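Local coordinates for 11S globulin subunit beta (Cucurbita maxima, PDB 2E9Q), which serves as a seed storage protein, a nutrient reservoir of the 11S globulin family whose precursor subunits are built on two cupin domains, at residues K73-P78 with R241-D246; K85-A90 with L137-G142; F93-I98 with Q126-F131. All blocks are in the same frame, centred on the assembly; numbering follows the deposited sequence.

All three contacts belong to the first cupin unit and pair antiparallel strands. Interactions 1 and 3 lie in the same curled sheet, their centres about 14 Å apart and their nearest atoms about 6 Å, without touching. Interaction 2 belongs to the other sheet, its centre about 12 Å from that of interaction 3 and about 18 Å from that of interaction 1. Interactions 2 and 3 do meet: R96 NH2 lies 2.8 Å from V138 O, a probable hydrogen bond, and V89 CG2 packs 3.7 Å from F131 CD1. Interaction 3 is nested along the chain inside 2, and 2 inside 1. Each contact also reaches a second subunit, and all lie away from the magnesium sites.

Interaction 1: K73-P78 with R241-D246; sequences KGLLLP and RIVQVD
L75 and V243 form the middle pair of an antiparallel ladder that lays the short strand 242-244 against strand 74-81 in the curled sheet of the first cupin unit. Four backbone hydrogen bonds hold it. V243 N to L75 O (2.8 Å) and L75 N to V243 O close the central pair, while L77 N to R241 O and V245 N to K73 O extend the ladder on either side.

On the face bearing L75 and V243 the packing is apolar. L77 crosses V243 at about a right angle, its CD2 only 3.4 Å from V243 CG2, tighter than usual. V243 CG1 is anti to the carbonyl carbon (chi1 -53°), which leaves CG2 between backbone N and carbonyl carbon, near this leucine. L75 CB rests 3.7 Å from V245 CG1, and N427 and M428 of a second subunit pack over this face.

On the other face L76 lies alongside R241, its CD1 3.7 Å from R241 CG and 4.1 Å from I242 CG1. The R241 guanidinium turns away to a salt bridge with E187. The short strand thus extends one sheet of the cupin jelly-roll barrel.

Interaction 2: K85-A90 with L137-G142; sequences KLIFVA and LVVPAG
I87 and L137 form one of two hydrogen-bonded pairs through which strand 85-91 joins strand 135-139, side by side in the larger sheet of the first cupin unit. The backbone bonds come in two reciprocal sets. I87 N reaches L137 O at 2.9 Å and L137 N returns to I87 O at 2.8 Å; two residues along, K85 N and V139 O are 2.8 Å apart, with V139 N donating to K85 O. Between the sets, L86 faces V138 as a non-hydrogen-bonded pair, and its CA lies 3.3 Å from L137 O in a CA-H...O contact.

The apolar contacts divide between the two faces of the sheet. On one, L86 and V138 run side by side in the same direction, with L86 CD1 3.7 Å from V138 CG2. The leucine CG sits well away from a staggered position (chi1 -111°), which may reflect strain or uncertainty in the model. This face looks toward the second cupin unit, since L314 touches V138 and L322 touches L86.

The other face carries K85, I87, L137 and V139, with V89 beside L137. K85 meets V139 through CB, its chain leading away. I87 slants across V139, its CD1 4.1 Å from V139 CG2, which stands anti to the carbonyl carbon because CG1 is anti to the backbone N (chi1 -177°). V89 CG2 rests 4.0 Å from L137 CD1. H145 and M147 of strand 145-149 lie across from this face, against I87, so the two sheets of the barrel close over it.

The polar bonding between the segments is therefore carried by main-chain atoms, while the side chains meet through hydrocarbon alone. Strand register would be set by the backbone pairs, and the branched methyls contribute shape and burial rather than directional bonds.

Interaction 3: F93-I98 with Q126-F131; sequences FGIRGI and QKIRPF
F131 lays its ring over G94 at the tightly packed end of this antiparallel pairing between strands 93-98 and 129-132. G94 CA stands 4.0 Å from the ring centroid, 20° off the normal, in a CH-pi contact, and G94 O lies 3.4 Å above the ring plane toward the rim. With chi1 at 60°, F131 CG sits between its backbone N and carbonyl carbon, on the side of G94. A side chain at G94 would be tight against F131 CZ. The same two residues exchange backbone hydrogen bonds, F131 N to G94 O and G94 N to F131 O, as do R96 and R129 farther along.

The R96 side chain crosses the ring at about a right angle, with CB 3.9 Å from F131 CE2, before its guanidinium reaches the carbonyls of V138 and L286. On the opposite face of the sheet I95 CB packs 3.8 Å from I128 CG2. An alanine at F131 would probably leave a gap over G94, lose the CH-pi contact and remove the ring carbons that R96 CB and V89 CG2 rest on.

Toward I98 direct pairing gives way to water. Q126 NE2 donates to one water (2.9 Å), which bonds weakly to G97 O, while OE1 takes the indole N-H of W146. A second water accepts from I98 N (3.0 Å) and donates to K127 O. In the modelled conformer, one of two deposited, R129 NE also donates to this water, I98 CG2 lies over one guanidinium face, and NH2 makes a salt bridge to E105.

Backbone hydrogen bonds with hydrocarbon and aromatic contacts thus secure one end, whereas water bridges the other, where R129 turns to E105. The like charges of R96 and R129 are probably eased by their separate outside partners.

Interaction 1: K73-P78 with R241-D246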
# COMPACT_ATOMS: atom_id res chain seq x y z
N LYS A 73 34.56 -20.53 -10.73
CA LYS A 73 34.43 -20.20 -12.15
C LYS A 73 32.97 -20.25 -12.58
O LYS A 73 32.67 -20.25 -13.77
CB LYS A 73 35.26 -21.18 -13.01
CG LYS A 73 36.76 -21.20 -12.69
CD LYS A 73 37.41 -19.84 -12.90
CE LYS A 73 38.90 -19.87 -12.53
NZ LYS A 73 39.55 -18.53 -12.66
N GLY A 74 32.07 -20.29 -11.61
CA GLY A 74 30.66 -20.34 -11.91
C GLY A 74 30.03 -18.98 -12.17
O GLY A 74 30.34 -18.00 -11.48
N LEU A 75 29.15 -18.92 -13.15
CA LEU A 75 28.47 -17.68 -13.49
C LEU A 75 26.94 -17.82 -13.46
O LEU A 75 26.36 -18.56 -14.26
CB LEU A 75 28.90 -17.21 -14.89
CG LEU A 75 28.12 -16.03 -15.48
CD1 LEU A 75 28.49 -14.74 -14.74
CD2 LEU A 75 28.42 -15.90 -16.98
N LEU A 76 26.29 -17.13 -12.53
CA LEU A 76 24.84 -17.16 -12.45
C LEU A 76 24.42 -16.18 -13.53
O LEU A 76 24.74 -14.99 -13.46
CB LEU A 76 24.36 -16.67 -11.09
CG LEU A 76 22.86 -16.41 -10.90
CD1 LEU A 76 22.04 -17.66 -11.23
CD2 LEU A 76 22.61 -15.96 -9.46
N LEU A 77 23.74 -16.68 -14.55
CA LEU A 77 23.32 -15.83 -15.65
C LEU A 77 22.43 -14.69 -15.18
O LEU A 77 21.70 -14.83 -14.19
CB LEU A 77 22.61 -16.67 -16.70
CG LEU A 77 23.41 -17.92 -17.10
CD1 LEU A 77 22.65 -18.69 -18.16
CD2 LEU A 77 24.77 -17.50 -17.62
N PRO A 78 22.48 -13.55 -15.89
CA PRO A 78 21.67 -12.37 -15.54
C PRO A 78 20.18 -12.50 -15.78
O PRO A 78 19.73 -13.03 -16.79
CB PRO A 78 22.28 -11.27 -16.40
CG PRO A 78 22.68 -11.99 -17.63
CD PRO A 78 23.31 -13.27 -17.07
N ARG A 241 20.81 -22.29 -15.20
CA ARG A 241 21.16 -20.93 -14.79
C ARG A 241 22.58 -20.59 -14.27
O ARG A 241 22.94 -19.41 -14.23
CB ARG A 241 20.14 -20.46 -13.76
CG ARG A 241 20.45 -20.86 -12.33
CD ARG A 241 19.16 -20.89 -11.51
NE ARG A 241 18.28 -21.95 -11.98
CZ ARG A 241 17.00 -21.78 -12.30
NH1 ARG A 241 16.45 -20.58 -12.19
NH2 ARG A 241 16.28 -22.81 -12.75
N ILE A 242 23.35 -21.59 -13.86
CA ILE A 242 24.70 -21.34 -13.37
C ILE A 242 25.67 -22.01 -14.35
O ILE A 242 25.73 -23.24 -14.43
CB ILE A 242 24.89 -21.91 -11.95
CG1 ILE A 242 23.80 -21.35 -11.02
CG2 ILE A 242 26.26 -21.53 -11.41
CD1 ILE A 242 23.83 -21.94 -9.61
N VAL A 243 26.43 -21.21 -15.10
CA VAL A 243 27.34 -21.75 -16.10
C VAL A 243 28.85 -21.66 -15.83
O VAL A 243 29.32 -20.82 -15.05
CB VAL A 243 27.06 -21.10 -17.47
CG1 VAL A 243 25.58 -21.23 -17.81
CG2 VAL A 243 27.47 -19.64 -17.44
N GLN A 244 29.60 -22.53 -16.48
CA GLN A 244 31.05 -22.56 -16.35
C GLN A 244 31.59 -21.51 -17.32
O GLN A 244 31.25 -21.53 -18.50
CB GLN A 244 31.59 -23.94 -16.74
CG GLN A 244 33.03 -24.19 -16.31
CD GLN A 244 33.14 -24.58 -14.85
OE1 GLN A 244 34.23 -24.77 -14.31
NE2 GLN A 244 31.99 -24.71 -14.19
N VAL A 245 32.41 -20.59 -16.82
CA VAL A 245 32.98 -19.57 -17.70
C VAL A 245 34.16 -20.20 -18.43
O VAL A 245 35.00 -20.86 -17.82
CB VAL A 245 33.47 -18.34 -16.92
CG1 VAL A 245 32.34 -17.76 -16.09
CG2 VAL A 245 34.63 -18.71 -16.04
N ASP A 246 34.22 -19.99 -19.73
CA ASP A 246 35.29 -20.55 -20.53
C ASP A 246 36.65 -19.90 -20.36
O ASP A 246 36.78 -18.79 -19.84
CB ASP A 246 34.87 -20.55 -22.01
CG ASP A 246 33.82 -21.60 -22.31
OD1 ASP A 246 32.86 -21.73 -21.51
OD2 ASP A 246 33.94 -22.30 -23.34

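Interaction 2: K85-A90 with L137-G142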
# COMPACT_ATOMS: atom_id res chain seq x y z
N LYS A 85 15.01 -7.96 -3.77
CA LYS A 85 15.76 -9.02 -3.12
C LYS A 85 16.94 -8.54 -2.30
O LYS A 85 17.55 -7.50 -2.59
CB LYS A 85 16.31 -10.01 -4.15
CG LYS A 85 15.28 -10.84 -4.89
CD LYS A 85 15.95 -11.57 -6.05
CE LYS A 85 14.98 -12.45 -6.81
NZ LYS A 85 15.68 -13.29 -7.82
N LEU A 86 17.25 -9.32 -1.29
CA LEU A 86 18.39 -9.09 -0.44
C LEU A 86 19.10 -10.42 -0.61
O LEU A 86 18.45 -11.47 -0.73
CB LEU A 86 17.97 -8.87 1.00
CG LEU A 86 18.15 -7.47 1.58
CD1 LEU A 86 18.09 -6.39 0.52
CD2 LEU A 86 17.11 -7.28 2.63
N ILE A 87 20.42 -10.39 -0.65
CA ILE A 87 21.20 -11.60 -0.83
C ILE A 87 22.34 -11.61 0.15
O ILE A 87 23.22 -10.75 0.10
CB ILE A 87 21.77 -11.67 -2.24
CG1 ILE A 87 20.63 -11.76 -3.25
CG2 ILE A 87 22.72 -12.84 -2.36
CD1 ILE A 87 21.07 -11.88 -4.70
N PHE A 88 22.32 -12.57 1.07
CA PHE A 88 23.38 -12.66 2.04
C PHE A 88 24.43 -13.64 1.52
O PHE A 88 24.09 -14.77 1.16
CB PHE A 88 22.86 -13.15 3.38
CG PHE A 88 23.93 -13.27 4.43
CD1 PHE A 88 24.51 -12.14 4.99
CD2 PHE A 88 24.36 -14.53 4.86
CE1 PHE A 88 25.50 -12.25 5.97
CE2 PHE A 88 25.34 -14.65 5.83
CZ PHE A 88 25.92 -13.50 6.39
N VAL A 89 25.68 -13.19 1.47
CA VAL A 89 26.80 -14.02 1.01
C VAL A 89 27.27 -14.82 2.21
O VAL A 89 28.02 -14.33 3.05
CB VAL A 89 27.96 -13.13 0.47
CG1 VAL A 89 29.14 -13.99 0.06
CG2 VAL A 89 27.47 -12.31 -0.72
N ALA A 90 26.82 -16.07 2.28
CA ALA A 90 27.16 -16.94 3.40
C ALA A 90 28.57 -17.51 3.31
O ALA A 90 29.18 -17.82 4.33
CB ALA A 90 26.13 -18.08 3.49
N LEU A 137 23.88 -8.05 -0.11
CA LEU A 137 23.71 -7.37 -1.38
C LEU A 137 22.24 -7.03 -1.59
O LEU A 137 21.35 -7.73 -1.12
CB LEU A 137 24.20 -8.27 -2.53
CG LEU A 137 25.57 -8.91 -2.28
CD1 LEU A 137 25.99 -9.80 -3.45
CD2 LEU A 137 26.59 -7.80 -2.06
N VAL A 138 22.00 -5.95 -2.33
CA VAL A 138 20.65 -5.52 -2.61
C VAL A 138 20.38 -5.63 -4.11
O VAL A 138 21.25 -5.36 -4.93
CB VAL A 138 20.43 -4.05 -2.16
CG1 VAL A 138 19.04 -3.55 -2.60
CG2 VAL A 138 20.58 -3.96 -0.65
N VAL A 139 19.16 -6.03 -4.46
CA VAL A 139 18.78 -6.12 -5.86
C VAL A 139 17.34 -5.63 -5.97
O VAL A 139 16.41 -6.36 -5.66
CB VAL A 139 18.85 -7.56 -6.40
CG1 VAL A 139 18.52 -7.57 -7.88
CG2 VAL A 139 20.23 -8.14 -6.17
N PRO A 140 17.15 -4.36 -6.39
CA PRO A 140 15.78 -3.83 -6.52
C PRO A 140 15.00 -4.61 -7.56
O PRO A 140 15.58 -5.27 -8.42
CB PRO A 140 16.01 -2.38 -6.96
CG PRO A 140 17.35 -2.04 -6.39
CD PRO A 140 18.15 -3.32 -6.66
N ALA A 141 13.68 -4.52 -7.47
CA ALA A 141 12.81 -5.21 -8.41
C ALA A 141 12.97 -4.65 -9.83
O ALA A 141 13.12 -3.45 -10.02
CB ALA A 141 11.36 -5.07 -7.96
N GLY A 142 12.93 -5.54 -10.82
CA GLY A 142 13.06 -5.13 -12.21
C GLY A 142 14.49 -4.91 -12.68
O GLY A 142 14.74 -4.61 -13.85

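Interaction 3: F93-I98 with Q126-F131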
# COMPACT_ATOMS: atom_id res chain seq x y z
N PHE A 93 33.48 -15.49 -2.32
CA PHE A 93 33.53 -14.11 -2.79
C PHE A 93 33.59 -14.05 -4.30
O PHE A 93 34.03 -14.99 -4.96
CB PHE A 93 34.71 -13.34 -2.17
CG PHE A 93 36.06 -13.98 -2.37
CD1 PHE A 93 36.50 -14.99 -1.52
CD2 PHE A 93 36.91 -13.53 -3.38
CE1 PHE A 93 37.77 -15.54 -1.67
CE2 PHE A 93 38.19 -14.07 -3.54
CZ PHE A 93 38.62 -15.08 -2.68
N GLY A 94 33.12 -12.94 -4.85
CA GLY A 94 33.12 -12.80 -6.28
C GLY A 94 32.76 -11.40 -6.73
O GLY A 94 32.87 -10.44 -5.97
N ILE A 95 32.32 -11.30 -7.98
CA ILE A 95 31.94 -10.03 -8.56
C ILE A 95 30.53 -10.09 -9.12
O ILE A 95 30.07 -11.15 -9.55
CB ILE A 95 32.94 -9.62 -9.67
CG1 ILE A 95 32.96 -10.66 -10.78
CG2 ILE A 95 34.35 -9.53 -9.07
CD1 ILE A 95 33.98 -10.39 -11.88
N ARG A 96 29.86 -8.94 -9.09
CA ARG A 96 28.49 -8.84 -9.58
C ARG A 96 28.36 -7.65 -10.52
O ARG A 96 29.18 -6.72 -10.50
CB ARG A 96 27.55 -8.64 -8.39
CG ARG A 96 27.77 -7.32 -7.66
CD ARG A 96 27.01 -7.19 -6.33
NE ARG A 96 25.57 -7.33 -6.48
CZ ARG A 96 24.67 -6.56 -5.88
NH1 ARG A 96 25.04 -5.58 -5.08
NH2 ARG A 96 23.37 -6.81 -6.05
N GLY A 97 27.32 -7.69 -11.33
CA GLY A 97 27.04 -6.60 -12.25
C GLY A 97 25.57 -6.29 -12.11
O GLY A 97 24.72 -7.16 -12.35
N ILE A 98 25.24 -5.08 -11.70
CA ILE A 98 23.84 -4.71 -11.54
C ILE A 98 23.57 -3.33 -12.12
O ILE A 98 23.88 -2.30 -11.52
CB ILE A 98 23.42 -4.76 -10.05
CG1 ILE A 98 21.97 -4.29 -9.91
CG2 ILE A 98 24.37 -3.95 -9.19
CD1 ILE A 98 21.39 -4.52 -8.52
N GLN A 126 29.24 -1.89 -17.52
CA GLN A 126 28.83 -1.57 -16.16
C GLN A 126 29.97 -1.73 -15.17
O GLN A 126 30.93 -2.43 -15.43
CB GLN A 126 27.70 -2.52 -15.73
CG GLN A 126 28.14 -3.98 -15.78
CD GLN A 126 26.99 -4.99 -15.66
OE1 GLN A 126 27.13 -6.14 -16.06
NE2 GLN A 126 25.87 -4.56 -15.09
N LYS A 127 29.85 -1.08 -14.02
CA LYS A 127 30.86 -1.19 -12.98
C LYS A 127 30.92 -2.64 -12.53
O LYS A 127 29.90 -3.32 -12.49
CB LYS A 127 30.47 -0.31 -11.78
CG LYS A 127 31.31 -0.54 -10.53
CD LYS A 127 30.71 0.17 -9.32
CE LYS A 127 30.78 1.69 -9.45
NZ LYS A 127 30.12 2.38 -8.30
N ILE A 128 32.12 -3.12 -12.21
CA ILE A 128 32.29 -4.48 -11.75
C ILE A 128 32.37 -4.39 -10.24
O ILE A 128 33.34 -3.86 -9.69
CB ILE A 128 33.57 -5.11 -12.30
CG1 ILE A 128 33.46 -5.26 -13.83
CG2 ILE A 128 33.82 -6.46 -11.64
CD1 ILE A 128 32.38 -6.22 -14.28
N ARG A 129 31.35 -4.91 -9.58
CA ARG A 129 31.24 -4.85 -8.13
C ARG A 129 31.63 -6.15 -7.45
O ARG A 129 31.00 -7.18 -7.65
CB ARG A 129 29.81 -4.47 -7.74
CG ARG A 129 29.22 -3.46 -8.71
CD ARG A 129 27.96 -2.82 -8.17
NE ARG A 129 27.32 -2.03 -9.21
CZ ARG A 129 26.52 -1.00 -8.97
NH1 ARG A 129 26.27 -0.63 -7.72
NH2 ARG A 129 25.97 -0.34 -9.99
N PRO A 130 32.69 -6.12 -6.64
CA PRO A 130 33.16 -7.31 -5.93
C PRO A 130 32.37 -7.44 -4.64
O PRO A 130 31.79 -6.47 -4.15
CB PRO A 130 34.63 -7.00 -5.68
CG PRO A 130 34.59 -5.51 -5.42
CD PRO A 130 33.66 -5.01 -6.50
N PHE A 131 32.33 -8.65 -4.09
CA PHE A 131 31.62 -8.89 -2.84
C PHE A 131 32.27 -10.08 -2.18
O PHE A 131 32.91 -10.90 -2.84
CB PHE A 131 30.13 -9.14 -3.09
CG PHE A 131 29.85 -10.33 -3.96
CD1 PHE A 131 29.90 -11.62 -3.44
CD2 PHE A 131 29.57 -10.17 -5.32
CE1 PHE A 131 29.68 -12.72 -4.26
CE2 PHE A 131 29.34 -11.26 -6.14
CZ PHE A 131 29.39 -12.54 -5.61
O HOH W 1 23.55 -6.32 -14.96
O HOH W 2 27.45 -3.00 -11.99